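Local atomic coordinates of penicillin-binding protein activator LpoB (Salmonella enterica subsp. enterica serovar Typhimurium, PDB entry 4Q6V), a protein that probably regulates peptidoglycan synthesis as an outer-membrane lipoprotein that activates penicillin-binding protein 1B, here as its C-terminal domain. Residues V25-N36 / Q97-V108. Sequence-based numbering, arbitrary orientation.
Sequences VLLVDSVNNRTN and QYVLYSSASGNV
From L26–Y98 to V28–L100 runs the first of two parallel strand pairings: L27 N donates to Y98 O, L100 N to L27 O (2.9 Å, 174° at the hydrogen) and D29 N to L100 O, after Q97 N to V25 O. Pairing resumes with N32 N to S102 O, A104 N to N32 O and R34 N to A104 O (2.7 Å), shifted by one residue: N32 partners S103. At the break, water 2 donates to S30 O and accepts from S102 N.

Among apolar contacts, L26 CD1 lies 3.5 Å from Y98 CB, crossing near a right angle, whereas L27 and V99 lie side by side (L27 CB to V99 CG2, 4.1 Å).

S105 CB lies over one face of the R34 guanidinium, offset toward its rim. Near the C-terminal ends, chi1 69° puts N36 CG between its backbone N and carbonyl carbon, swinging OD1 to accept from V108 N (2.7 Å), nearly in line with the C=O. Within 25-36, N33 OD1 accepts from T35 N, an Asx turn.

Strand 98-106 is central in the mixed sheet, flanked by antiparallel 112-119 and parallel 25-35, one strand broken by a short loop, with 59-60 beyond. Helix 41-54 covers V28 and L100, helix 84-94 L27 and V99.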
loop_
_atom_site.group_PDB
_atom_site.type_symbol
_atom_site.label_atom_id
_atom_site.label_comp_id
_atom_site.label_asym_id
_atom_site.label_seq_id
_atom_site.Cartn_x
_atom_site.Cartn_y
_atom_site.Cartn_z
ATOM N N VAL A 25 -5.988 6.571 -9.743
ATOM C CA VAL A 25 -4.573 6.284 -9.714
ATOM C C VAL A 25 -4.210 6.107 -8.237
ATOM O O VAL A 25 -4.456 6.977 -7.363
ATOM C CB VAL A 25 -3.772 7.398 -10.366
ATOM C CG1 VAL A 25 -2.280 7.058 -10.366
ATOM C CG2 VAL A 25 -4.280 7.687 -11.791
ATOM N N LEU A 26 -3.604 4.971 -7.951
ATOM C CA LEU A 26 -3.321 4.572 -6.557
ATOM C C LEU A 26 -1.841 4.291 -6.443
ATOM O O LEU A 26 -1.306 3.508 -7.194
ATOM C CB LEU A 26 -4.207 3.411 -6.154
ATOM C CG LEU A 26 -3.808 2.717 -4.844
ATOM C CD1 LEU A 26 -4.172 3.543 -3.611
ATOM C CD2 LEU A 26 -4.497 1.368 -4.813
ATOM N N LEU A 27 -1.172 4.941 -5.499
ATOM C CA LEU A 27 0.152 4.589 -5.087
ATOM C C LEU A 27 0.188 3.557 -3.959
ATOM O O LEU A 27 -0.230 3.814 -2.845
ATOM C CB LEU A 27 0.917 5.861 -4.683
ATOM C CG LEU A 27 2.338 5.686 -4.172
ATOM C CD1 LEU A 27 3.123 4.754 -5.057
ATOM C CD2 LEU A 27 3.071 7.010 -3.966
ATOM N N VAL A 28 0.715 2.384 -4.263
ATOM C CA VAL A 28 0.731 1.267 -3.302
ATOM C C VAL A 28 2.094 1.192 -2.616
ATOM O O VAL A 28 3.094 0.784 -3.217
ATOM C CB VAL A 28 0.474 -0.095 -4.010
ATOM C CG1 VAL A 28 0.582 -1.255 -3.022
ATOM C CG2 VAL A 28 -0.871 -0.073 -4.657
ATOM N N ASP A 29 2.133 1.622 -1.356
ATOM C CA ASP A 29 3.383 1.599 -0.611
ATOM C C ASP A 29 3.716 0.123 -0.328
ATOM O O ASP A 29 2.807 -0.710 -0.220
ATOM C CB ASP A 29 3.267 2.463 0.647
ATOM C CG ASP A 29 4.571 3.078 1.087
ATOM O OD1 ASP A 29 5.601 2.895 0.392
ATOM O OD2 ASP A 29 4.533 3.742 2.158
ATOM N N SER A 30 5.011 -0.189 -0.292
ATOM C CA SER A 30 5.451 -1.568 -0.093
ATOM C C SER A 30 5.101 -1.987 1.343
ATOM O O SER A 30 5.178 -1.187 2.280
ATOM C CB SER A 30 6.938 -1.737 -0.448
ATOM O OG SER A 30 7.752 -1.077 0.493
ATOM N N VAL A 31 4.651 -3.227 1.484
ATOM C CA VAL A 31 4.270 -3.775 2.773
ATOM C C VAL A 31 5.489 -3.713 3.713
ATOM O O VAL A 31 6.612 -4.145 3.364
ATOM C CB VAL A 31 3.739 -5.213 2.664
ATOM C CG1 VAL A 31 3.310 -5.776 4.008
ATOM C CG2 VAL A 31 2.643 -5.352 1.613
ATOM N N ASN A 32 5.288 -3.121 4.874
ATOM C CA ASN A 32 6.309 -2.953 5.873
ATOM C C ASN A 32 6.286 -4.055 6.948
ATOM O O ASN A 32 5.305 -4.253 7.646
ATOM C CB ASN A 32 6.142 -1.591 6.528
ATOM C CG ASN A 32 7.065 -1.345 7.701
ATOM O OD1 ASN A 32 8.244 -1.655 7.635
ATOM N ND2 ASN A 32 6.551 -0.752 8.786
ATOM N N ASN A 33 7.411 -4.729 7.093
ATOM C CA ASN A 33 7.560 -5.830 8.054
ATOM C C ASN A 33 7.983 -5.315 9.412
ATOM O O ASN A 33 9.112 -4.842 9.574
ATOM C CB ASN A 33 8.586 -6.831 7.546
ATOM C CG ASN A 33 8.926 -7.930 8.569
ATOM O OD1 ASN A 33 8.093 -8.294 9.383
ATOM N ND2 ASN A 33 10.122 -8.527 8.448
ATOM N N ARG A 34 7.063 -5.413 10.371
ATOM C CA ARG A 34 7.335 -5.064 11.751
ATOM C C ARG A 34 7.261 -6.294 12.672
ATOM O O ARG A 34 7.146 -6.143 13.861
ATOM C CB ARG A 34 6.328 -4.010 12.219
ATOM C CG ARG A 34 6.297 -2.732 11.385
ATOM C CD ARG A 34 5.851 -1.516 12.186
ATOM N NE ARG A 34 4.492 -1.720 12.733
ATOM C CZ ARG A 34 4.170 -1.968 14.020
ATOM N NH1 ARG A 34 5.112 -2.035 14.976
ATOM N NH2 ARG A 34 2.888 -2.155 14.376
ATOM N N THR A 35 7.292 -7.499 12.130
ATOM C CA THR A 35 7.269 -8.732 12.930
ATOM C C THR A 35 8.642 -8.949 13.609
ATOM O O THR A 35 9.628 -8.219 13.335
ATOM C CB THR A 35 6.899 -9.973 12.105
ATOM O OG1 THR A 35 8.031 -10.352 11.275
ATOM C CG2 THR A 35 5.719 -9.701 11.190
ATOM N N ASN A 36 8.701 -10.012 14.439
ATOM C CA ASN A 36 9.973 -10.412 15.016
ATOM C C ASN A 36 10.910 -11.228 14.119
ATOM O O ASN A 36 11.955 -11.698 14.546
ATOM C CB ASN A 36 9.744 -11.120 16.332
ATOM C CG ASN A 36 9.089 -12.468 16.133
ATOM O OD1 ASN A 36 8.140 -12.568 15.371
ATOM N ND2 ASN A 36 9.670 -13.511 16.744
ATOM N N GLN A 97 -4.111 9.843 -6.723
ATOM C CA GLN A 97 -5.200 10.373 -5.889
ATOM C C GLN A 97 -5.166 9.795 -4.468
ATOM O O GLN A 97 -5.565 10.467 -3.499
ATOM C CB GLN A 97 -6.533 10.074 -6.576
ATOM C CG GLN A 97 -7.761 10.675 -5.878
ATOM C CD GLN A 97 -9.070 10.391 -6.627
ATOM O OE1 GLN A 97 -9.073 9.857 -7.752
ATOM N NE2 GLN A 97 -10.181 10.769 -6.024
ATOM N N TYR A 98 -4.690 8.559 -4.329
ATOM C CA TYR A 98 -4.593 7.867 -3.080
ATOM C C TYR A 98 -3.220 7.288 -2.822
ATOM O O TYR A 98 -2.473 6.950 -3.749
ATOM C CB TYR A 98 -5.620 6.728 -3.022
ATOM C CG TYR A 98 -7.056 7.087 -3.318
ATOM C CD1 TYR A 98 -7.873 7.662 -2.346
ATOM C CD2 TYR A 98 -7.604 6.838 -4.553
ATOM C CE1 TYR A 98 -9.197 7.974 -2.619
ATOM C CE2 TYR A 98 -8.911 7.154 -4.839
ATOM C CZ TYR A 98 -9.710 7.710 -3.875
ATOM O OH TYR A 98 -11.017 8.014 -4.195
ATOM N N VAL A 99 -2.891 7.187 -1.527
ATOM C CA VAL A 99 -1.764 6.381 -1.092
ATOM C C VAL A 99 -2.223 5.276 -0.170
ATOM O O VAL A 99 -2.986 5.515 0.804
ATOM C CB VAL A 99 -0.670 7.238 -0.407
ATOM C CG1 VAL A 99 0.329 6.369 0.287
ATOM C CG2 VAL A 99 0.043 8.103 -1.407
ATOM N N LEU A 100 -1.756 4.063 -0.441
ATOM C CA LEU A 100 -2.064 2.927 0.429
ATOM C C LEU A 100 -0.862 2.488 1.252
ATOM O O LEU A 100 0.170 2.071 0.678
ATOM C CB LEU A 100 -2.674 1.774 -0.375
ATOM C CG LEU A 100 -3.082 0.540 0.435
ATOM C CD1 LEU A 100 -4.167 0.847 1.419
ATOM C CD2 LEU A 100 -3.587 -0.510 -0.541
ATOM N N TYR A 101 -0.995 2.615 2.569
ATOM C CA TYR A 101 -0.010 2.047 3.457
ATOM C C TYR A 101 -0.443 0.686 3.965
ATOM O O TYR A 101 -1.623 0.508 4.231
ATOM C CB TYR A 101 0.265 2.987 4.610
ATOM C CG TYR A 101 0.587 4.420 4.241
ATOM C CD1 TYR A 101 1.891 4.818 3.961
ATOM C CD2 TYR A 101 -0.415 5.393 4.269
ATOM C CE1 TYR A 101 2.202 6.138 3.666
ATOM C CE2 TYR A 101 -0.116 6.728 3.998
ATOM C CZ TYR A 101 1.183 7.082 3.707
ATOM O OH TYR A 101 1.465 8.398 3.391
ATOM N N SER A 102 0.501 -0.235 4.123
ATOM C CA SER A 102 0.269 -1.522 4.767
ATOM C C SER A 102 1.505 -2.052 5.512
ATOM O O SER A 102 2.668 -1.727 5.178
ATOM C CB SER A 102 -0.273 -2.519 3.720
ATOM O OG SER A 102 0.669 -2.736 2.724
ATOM N N SER A 103 1.256 -2.860 6.537
ATOM C CA SER A 103 2.339 -3.434 7.319
ATOM C C SER A 103 1.879 -4.676 8.012
ATOM O O SER A 103 0.699 -4.761 8.310
ATOM C CB SER A 103 2.854 -2.451 8.382
ATOM O OG SER A 103 1.895 -2.353 9.416
ATOM N N ALA A 104 2.817 -5.606 8.232
ATOM C CA ALA A 104 2.598 -6.839 8.976
ATOM C C ALA A 104 3.354 -6.745 10.299
ATOM O O ALA A 104 4.513 -6.353 10.313
ATOM C CB ALA A 104 3.030 -8.062 8.185
ATOM N N SER A 105 2.667 -7.013 11.398
ATOM C CA SER A 105 3.233 -6.920 12.719
ATOM C C SER A 105 2.905 -8.092 13.629
ATOM O O SER A 105 2.150 -9.028 13.265
ATOM C CB SER A 105 2.808 -5.588 13.338
ATOM O OG SER A 105 1.395 -5.466 13.577
ATOM N N GLY A 106 3.500 -8.074 14.819
ATOM C CA GLY A 106 3.343 -9.184 15.784
ATOM C C GLY A 106 4.289 -10.365 15.528
ATOM O O GLY A 106 5.400 -10.163 15.074
ATOM N N ASN A 107 3.829 -11.584 15.796
ATOM C CA ASN A 107 4.695 -12.753 15.615
ATOM C C ASN A 107 4.918 -13.155 14.168
ATOM O O ASN A 107 3.991 -13.137 13.346
ATOM C CB ASN A 107 4.119 -13.915 16.411
ATOM C CG ASN A 107 5.060 -15.089 16.471
ATOM O OD1 ASN A 107 6.069 -15.040 17.184
ATOM N ND2 ASN A 107 4.744 -16.157 15.749
ATOM N N VAL A 108 6.140 -13.581 13.839
ATOM C CA VAL A 108 6.498 -13.891 12.478
ATOM C C VAL A 108 5.599 -14.985 11.863
ATOM O O VAL A 108 5.241 -14.959 10.686
ATOM C CB VAL A 108 8.004 -14.245 12.382
ATOM C CG1 VAL A 108 8.294 -15.547 13.102
ATOM C CG2 VAL A 108 8.445 -14.266 10.921
HETATM O O HOH W 1 -6.894 9.368 -9.761
HETATM O O HOH W 2 3.310 0.575 3.604
#